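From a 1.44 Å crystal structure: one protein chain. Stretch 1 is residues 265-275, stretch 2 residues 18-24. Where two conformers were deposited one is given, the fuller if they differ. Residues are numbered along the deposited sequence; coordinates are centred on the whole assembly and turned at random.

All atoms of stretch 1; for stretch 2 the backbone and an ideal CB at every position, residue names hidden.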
ATOM      1  N   THR A 265       4.228   3.563  13.819  1.00  6.34           N
ATOM      2  CA  THR A 265       4.138   3.760  12.383  1.00  6.22           C
ATOM      3  C   THR A 265       2.930   4.602  12.037  1.00  6.90           C
ATOM      4  O   THR A 265       3.030   5.529  11.199  1.00  6.95           O
ATOM      5  CB  THR A 265       4.141   2.428  11.648  1.00  6.61           C
ATOM      6  OG1 THR A 265       5.349   1.698  11.967  1.00  7.79           O
ATOM      7  CG2 THR A 265       4.061   2.626  10.150  1.00  6.76           C
ATOM      8  N   GLU A 266       1.799   4.343  12.692  1.00  6.23           N
ATOM      9  CA  GLU A 266       0.637   5.208  12.459  1.00  6.14           C
ATOM     10  C   GLU A 266       0.890   6.643  12.851  1.00  6.77           C
ATOM     11  O   GLU A 266       0.410   7.571  12.197  1.00  7.43           O
ATOM     12  CB  GLU A 266      -0.615   4.687  13.146  1.00  6.08           C
ATOM     13  CG  GLU A 266      -1.062   3.377  12.598  1.00  7.42           C
ATOM     14  CD  GLU A 266      -2.425   2.988  13.081  1.00  8.63           C
ATOM     15  OE1 GLU A 266      -2.742   3.205  14.295  1.00  8.32           O
ATOM     16  OE2 GLU A 266      -3.206   2.456  12.281  1.00  8.70           O
ATOM     17  N   ALA A 267       1.663   6.856  13.925  1.00  6.83           N
ATOM     18  CA  ALA A 267       1.923   8.212  14.409  1.00  7.03           C
ATOM     19  C   ALA A 267       2.734   9.057  13.407  1.00  7.63           C
ATOM     20  O   ALA A 267       2.617  10.277  13.405  1.00  8.02           O
ATOM     21  CB  ALA A 267       2.613   8.185  15.768  1.00  7.84           C
ATOM     22  N   ILE A 268       3.511   8.416  12.536  1.00  7.63           N
ATOM     23  CA  ILE A 268       4.175   9.136  11.455  1.00  7.26           C
ATOM     24  C   ILE A 268       3.158   9.953  10.655  1.00  6.65           C
ATOM     25  O   ILE A 268       3.413  11.091  10.216  1.00  7.84           O
ATOM     26  CB  ILE A 268       4.892   8.162  10.493  1.00  7.06           C
ATOM     27  CG1 ILE A 268       5.947   7.346  11.233  1.00  7.23           C
ATOM     28  CG2 ILE A 268       5.501   8.878   9.252  1.00  8.97           C
ATOM     29  CD1 ILE A 268       6.548   6.186  10.355  1.00  9.07           C
ATOM     30  N   HIS A 269       1.980   9.360  10.479  1.00  6.83           N
ATOM     31  CA  HIS A 269       0.893   9.913   9.686  1.00  7.53           C
ATOM     32  C   HIS A 269      -0.103  10.726  10.478  1.00  7.86           C
ATOM     33  O   HIS A 269      -0.589  11.755  10.011  1.00  8.05           O
ATOM     34  CB  HIS A 269       0.209   8.750   8.973  1.00  6.94           C
ATOM     35  CG  HIS A 269       1.149   8.058   8.063  1.00  7.04           C
ATOM     36  ND1 HIS A 269       1.402   8.535   6.794  1.00  7.33           N
ATOM     37  CD2 HIS A 269       2.060   7.088   8.294  1.00  7.45           C
ATOM     38  CE1 HIS A 269       2.385   7.841   6.261  1.00  7.11           C
ATOM     39  NE2 HIS A 269       2.806   6.954   7.152  1.00  6.40           N
ATOM     40  N   PHE A 270      -0.440  10.237  11.657  1.00  6.65           N
ATOM     41  CA  PHE A 270      -1.542  10.823  12.431  1.00  6.24           C
ATOM     42  C   PHE A 270      -1.111  11.898  13.426  1.00  7.49           C
ATOM     43  O   PHE A 270      -1.964  12.633  13.920  1.00  8.69           O
ATOM     44  CB  PHE A 270      -2.305   9.704  13.134  1.00  5.73           C
ATOM     45  CG  PHE A 270      -3.063   8.756  12.210  1.00  6.61           C
ATOM     46  CD1 PHE A 270      -3.276   9.044  10.866  1.00  7.74           C
ATOM     47  CD2 PHE A 270      -3.638   7.601  12.736  1.00  9.25           C
ATOM     48  CE1 PHE A 270      -4.014   8.180  10.063  1.00  7.91           C
ATOM     49  CE2 PHE A 270      -4.372   6.732  11.924  1.00  9.41           C
ATOM     50  CZ  PHE A 270      -4.559   7.044  10.590  1.00  8.78           C
ATOM     51  N   ASP A 271       0.194  12.018  13.681  1.00  7.41           N
ATOM     52  CA  ASP A 271       0.735  13.138  14.460  1.00  7.57           C
ATOM     53  C   ASP A 271       1.380  14.133  13.485  1.00  8.23           C
ATOM     54  O   ASP A 271       0.675  14.988  12.909  1.00  8.72           O
ATOM     55  CB  ASP A 271       1.691  12.603  15.536  1.00  6.87           C
ATOM     56  CG  ASP A 271       0.959  11.931  16.705  1.00  8.11           C
ATOM     57  OD1 ASP A 271      -0.249  12.191  16.922  1.00 10.04           O
ATOM     58  OD2 ASP A 271       1.656  11.143  17.421  1.00 10.59           O
ATOM     59  N   LYS A 272       2.665  13.998  13.202  1.00  8.72           N
ATOM     60  CA  LYS A 272       3.389  14.965  12.370  0.50  9.12           C
ATOM     61  C   LYS A 272       2.884  15.005  10.929  1.00  9.24           C
ATOM     62  O   LYS A 272       2.764  16.060  10.343  1.00  9.52           O
ATOM     63  CB  LYS A 272       4.889  14.657  12.401  0.50 11.54           C
ATOM     64  CG  LYS A 272       5.773  15.557  11.544  0.50 12.44           C
ATOM     65  CD  LYS A 272       5.858  16.981  12.048  0.50 18.29           C
ATOM     66  CE  LYS A 272       7.165  17.621  11.572  0.50 20.07           C
ATOM     67  NZ  LYS A 272       7.354  18.990  12.106  0.50 25.97           N
ATOM     68  N   GLY A 273       2.577  13.842  10.360  1.00  8.91           N
ATOM     69  CA  GLY A 273       2.158  13.824   8.958  1.00  8.95           C
ATOM     70  C   GLY A 273       0.962  14.717   8.672  1.00  8.09           C
ATOM     71  O   GLY A 273       0.935  15.483   7.683  1.00  9.16           O
ATOM     72  N   LEU A 274      -0.050  14.617   9.524  1.00  9.35           N
ATOM     73  CA  LEU A 274      -1.253  15.415   9.324  0.50  8.28           C
ATOM     74  C   LEU A 274      -0.928  16.911   9.385  1.00  9.63           C
ATOM     75  O   LEU A 274      -1.493  17.717   8.634  1.00 10.51           O
ATOM     76  CB  LEU A 274      -2.341  15.023  10.322  0.50  9.19           C
ATOM     77  CG  LEU A 274      -3.622  15.842  10.140  0.50 10.32           C
ATOM     78  CD1 LEU A 274      -4.840  14.989  10.373  0.50 10.34           C
ATOM     79  CD2 LEU A 274      -3.603  17.057  11.065  0.50  9.59           C
ATOM     80  N   GLU A 275      -0.017  17.282  10.266  1.00  8.20           N
ATOM     81  CA  GLU A 275       0.418  18.681  10.338  0.50 10.69           C
ATOM     82  C   GLU A 275       1.127  19.124   9.067  1.00 10.84           C
ATOM     83  O   GLU A 275       0.916  20.250   8.591  1.00 12.69           O
ATOM     84  CB  GLU A 275       1.333  18.922  11.535  0.50 10.73           C
ATOM     85  CG  GLU A 275       0.619  19.050  12.853  0.50 15.50           C
ATOM     86  CD  GLU A 275       1.518  19.651  13.929  0.50 22.39           C
ATOM     87  OE1 GLU A 275       2.695  19.231  14.037  0.50 24.31           O
ATOM     88  OE2 GLU A 275       1.050  20.549  14.657  0.50 31.28           O
ATOM     89  N   UNK A  18      -9.644  16.795   3.924  1.00 11.69           N
ATOM     90  CA  UNK A  18      -8.804  17.759   4.618  0.50 11.54           C
ATOM     91  C   UNK A  18      -9.071  17.777   6.118  1.00 10.50           C
ATOM     92  O   UNK A  18     -10.212  17.788   6.593  1.00 12.27           O
ATOM     93  CB  UNK A  18      -9.021  19.157   4.035  0.50 11.54           C
ATOM     94  N   UNK A  19      -7.970  17.740   6.853  1.00  9.65           N
ATOM     95  CA  UNK A  19      -8.011  17.778   8.304  1.00 10.16           C
ATOM     96  C   UNK A  19      -8.295  16.467   8.993  1.00  9.16           C
ATOM     97  O   UNK A  19      -8.370  16.429  10.242  1.00 10.90           O
ATOM     98  CB  UNK A  19      -9.068  18.793   8.744  1.00 10.16           C
ATOM     99  N   UNK A  20      -8.446  15.399   8.220  1.00  8.86           N
ATOM    100  CA  UNK A  20      -8.918  14.131   8.738  1.00  8.78           C
ATOM    101  C   UNK A  20      -7.838  13.053   8.686  1.00  7.43           C
ATOM    102  O   UNK A  20      -6.849  13.155   7.938  1.00  7.80           O
ATOM    103  CB  UNK A  20     -10.151  13.676   7.955  1.00  8.78           C
ATOM    104  N   UNK A  21      -8.050  12.026   9.500  1.00  6.80           N
ATOM    105  CA  UNK A  21      -7.197  10.838   9.608  1.00  7.23           C
ATOM    106  C   UNK A  21      -7.998   9.638   9.117  1.00  8.23           C
ATOM    107  O   UNK A  21      -9.167   9.496   9.483  1.00  8.50           O
ATOM    108  CB  UNK A  21      -6.710  10.625  11.043  1.00  7.23           C
ATOM    109  N   UNK A  22      -7.387   8.821   8.262  1.00  6.94           N
ATOM    110  CA  UNK A  22      -8.048   7.703   7.629  1.00  7.58           C
ATOM    111  C   UNK A  22      -7.224   6.437   7.755  1.00  6.74           C
ATOM    112  O   UNK A  22      -6.008   6.475   7.597  1.00  7.69           O
ATOM    113  CB  UNK A  22      -8.324   8.012   6.156  1.00  7.58           C
ATOM    114  N   UNK A  23      -7.924   5.326   8.008  1.00  6.82           N
ATOM    115  CA  UNK A  23      -7.351   3.984   7.871  1.00  6.56           C
ATOM    116  C   UNK A  23      -8.172   3.246   6.825  1.00  6.51           C
ATOM    117  O   UNK A  23      -9.403   3.157   6.955  1.00  6.91           O
ATOM    118  CB  UNK A  23      -7.341   3.231   9.203  1.00  6.56           C
ATOM    119  N   UNK A  24      -7.498   2.706   5.820  1.00  6.92           N
ATOM    120  CA  UNK A  24      -8.136   1.858   4.827  1.00  6.86           C
ATOM    121  C   UNK A  24      -7.604   0.445   4.986  1.00  7.39           C
ATOM    122  O   UNK A  24      -6.420   0.194   4.726  1.00  7.11           O
ATOM    123  CB  UNK A  24      -7.893   2.381   3.410  1.00  6.86           C
TER

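Strand 21-24 passes a helix at 150°, axes 9.2 Å apart, and meets it through Glu 266, Phe 270 and Leu 274.

Position 18 is out of reach of the helix, and nothing visible restricts it. It is Glu 18, which takes no part in the contact.

At 19 the backbone decides more than the neighbour does. Phi/psi of 82/2 favours glycine by itself, and the ideal CB has no atom of stretch 1 within 5.5 Å. The residue is Gly 19; its carbonyl packs against the helix, with O 3.8 Å from Leu 274 CD1.

Position 20 turns its CB away, so many residues would do. Asn 20 contributes backbone, its O lying 3.7 Å from Leu 274 CD1.

Position 21 is the one to design with care. Its CA-to-CB bond points toward the helix, and the ideal CB sits 3.8 Å from Phe 270 CE1 and 4.8 Å from Leu 274 CD1, between an aromatic ring and a methyl group. A leucine or methionine would suit those surfaces. Yet the wider pi-type turn at 268-273 changes the backbone bonding here: Gly 273 N bonds weakly to Ile 268 O, and Phe 270 O accepts no bond from an amide within the stretch. A long side chain carrying a donor, lysine or arginine, could use both features. Arg 21 does. Its CB lies over the Phe 270 ring face, 4.0 Å from the centroid in a CH-pi contact, and CG comes within 3.6 Å of Leu 274 CD1. With chi2 and chi3 both t, the chain extends until its guanidinium grips one carbonyl twice: NE to Phe 270 O at 2.9 Å and NH2 to the same Phe 270 O at 3.0 Å. Leu 274 CD1 covers one face of the guanidinium, while the carbonyl sits at its edge.

Position 22 points its CB away, so the helix leaves its side chain free. It is Phe 22, whose carbonyl O approaches the edge of the other ring, 3.4 Å from Phe 270 CZ.

At 23 the CB points sideways, 4.9 Å from Phe 270 CZ and 5.2 Å from Glu 266 OE2. A compact apolar group such as valine or isoleucine could fill the gap; threonine is also conceivable beside the carboxylate. Val 23, with chi1 t, places CG2 3.8 Å from Phe 270 CZ and 4.1 Å from Glu 266 OE2.

Position 24 is again out of reach; it is Thr 24, its hydroxyl hydrogen-bonded elsewhere in the structure.

Stretch 2 (18-24) EGNRFVT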
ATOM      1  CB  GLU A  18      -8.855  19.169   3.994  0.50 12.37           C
ATOM      2  CG  GLU A  18      -8.205  19.255   2.587  0.50 17.58           C
ATOM      3  CD  GLU A  18      -6.700  18.932   2.594  0.50 17.20           C
ATOM      4  OE1 GLU A  18      -5.942  19.650   3.303  0.50 21.81           O
ATOM      5  OE2 GLU A  18      -6.287  17.974   1.893  0.50 11.89           O
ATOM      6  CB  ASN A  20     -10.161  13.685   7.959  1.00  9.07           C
ATOM      7  CG  ASN A  20     -11.427  14.355   8.421  1.00 14.59           C
ATOM      8  OD1 ASN A  20     -11.699  14.428   9.632  1.00 16.62           O
ATOM      9  ND2 ASN A  20     -12.239  14.816   7.467  1.00 15.30           N
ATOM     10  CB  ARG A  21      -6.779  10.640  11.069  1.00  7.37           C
ATOM     11  CG  ARG A  21      -5.937  11.743  11.629  1.00  7.55           C
ATOM     12  CD  ARG A  21      -5.711  11.562  13.116  1.00  7.21           C
ATOM     13  NE  ARG A  21      -4.801  12.559  13.653  1.00  8.66           N
ATOM     14  CZ  ARG A  21      -5.140  13.778  14.026  1.00 12.87           C
ATOM     15  NH1 ARG A  21      -6.387  14.198  13.940  1.00 12.84           N
ATOM     16  NH2 ARG A  21      -4.194  14.593  14.498  1.00 16.93           N
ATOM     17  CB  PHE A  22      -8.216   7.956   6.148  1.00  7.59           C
ATOM     18  CG  PHE A  22      -9.070   9.153   5.846  1.00  7.68           C
ATOM     19  CD1 PHE A  22     -10.436   9.016   5.753  1.00  9.87           C
ATOM     20  CD2 PHE A  22      -8.519  10.411   5.701  1.00  8.02           C
ATOM     21  CE1 PHE A  22     -11.231  10.128   5.504  1.00  9.41           C
ATOM     22  CE2 PHE A  22      -9.320  11.541   5.495  1.00  8.09           C
ATOM     23  CZ  PHE A  22     -10.686  11.373   5.364  1.00  9.16           C
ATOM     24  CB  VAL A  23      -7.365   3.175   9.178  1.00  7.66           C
ATOM     25  CG1 VAL A  23      -6.952   1.706   8.932  1.00  8.84           C
ATOM     26  CG2 VAL A  23      -6.480   3.822  10.244  1.00  8.21           C
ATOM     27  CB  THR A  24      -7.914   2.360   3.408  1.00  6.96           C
ATOM     28  OG1 THR A  24      -6.514   2.449   3.105  1.00  7.10           O
ATOM     29  CG2 THR A  24      -8.546   3.737   3.180  1.00  7.59           C
TER
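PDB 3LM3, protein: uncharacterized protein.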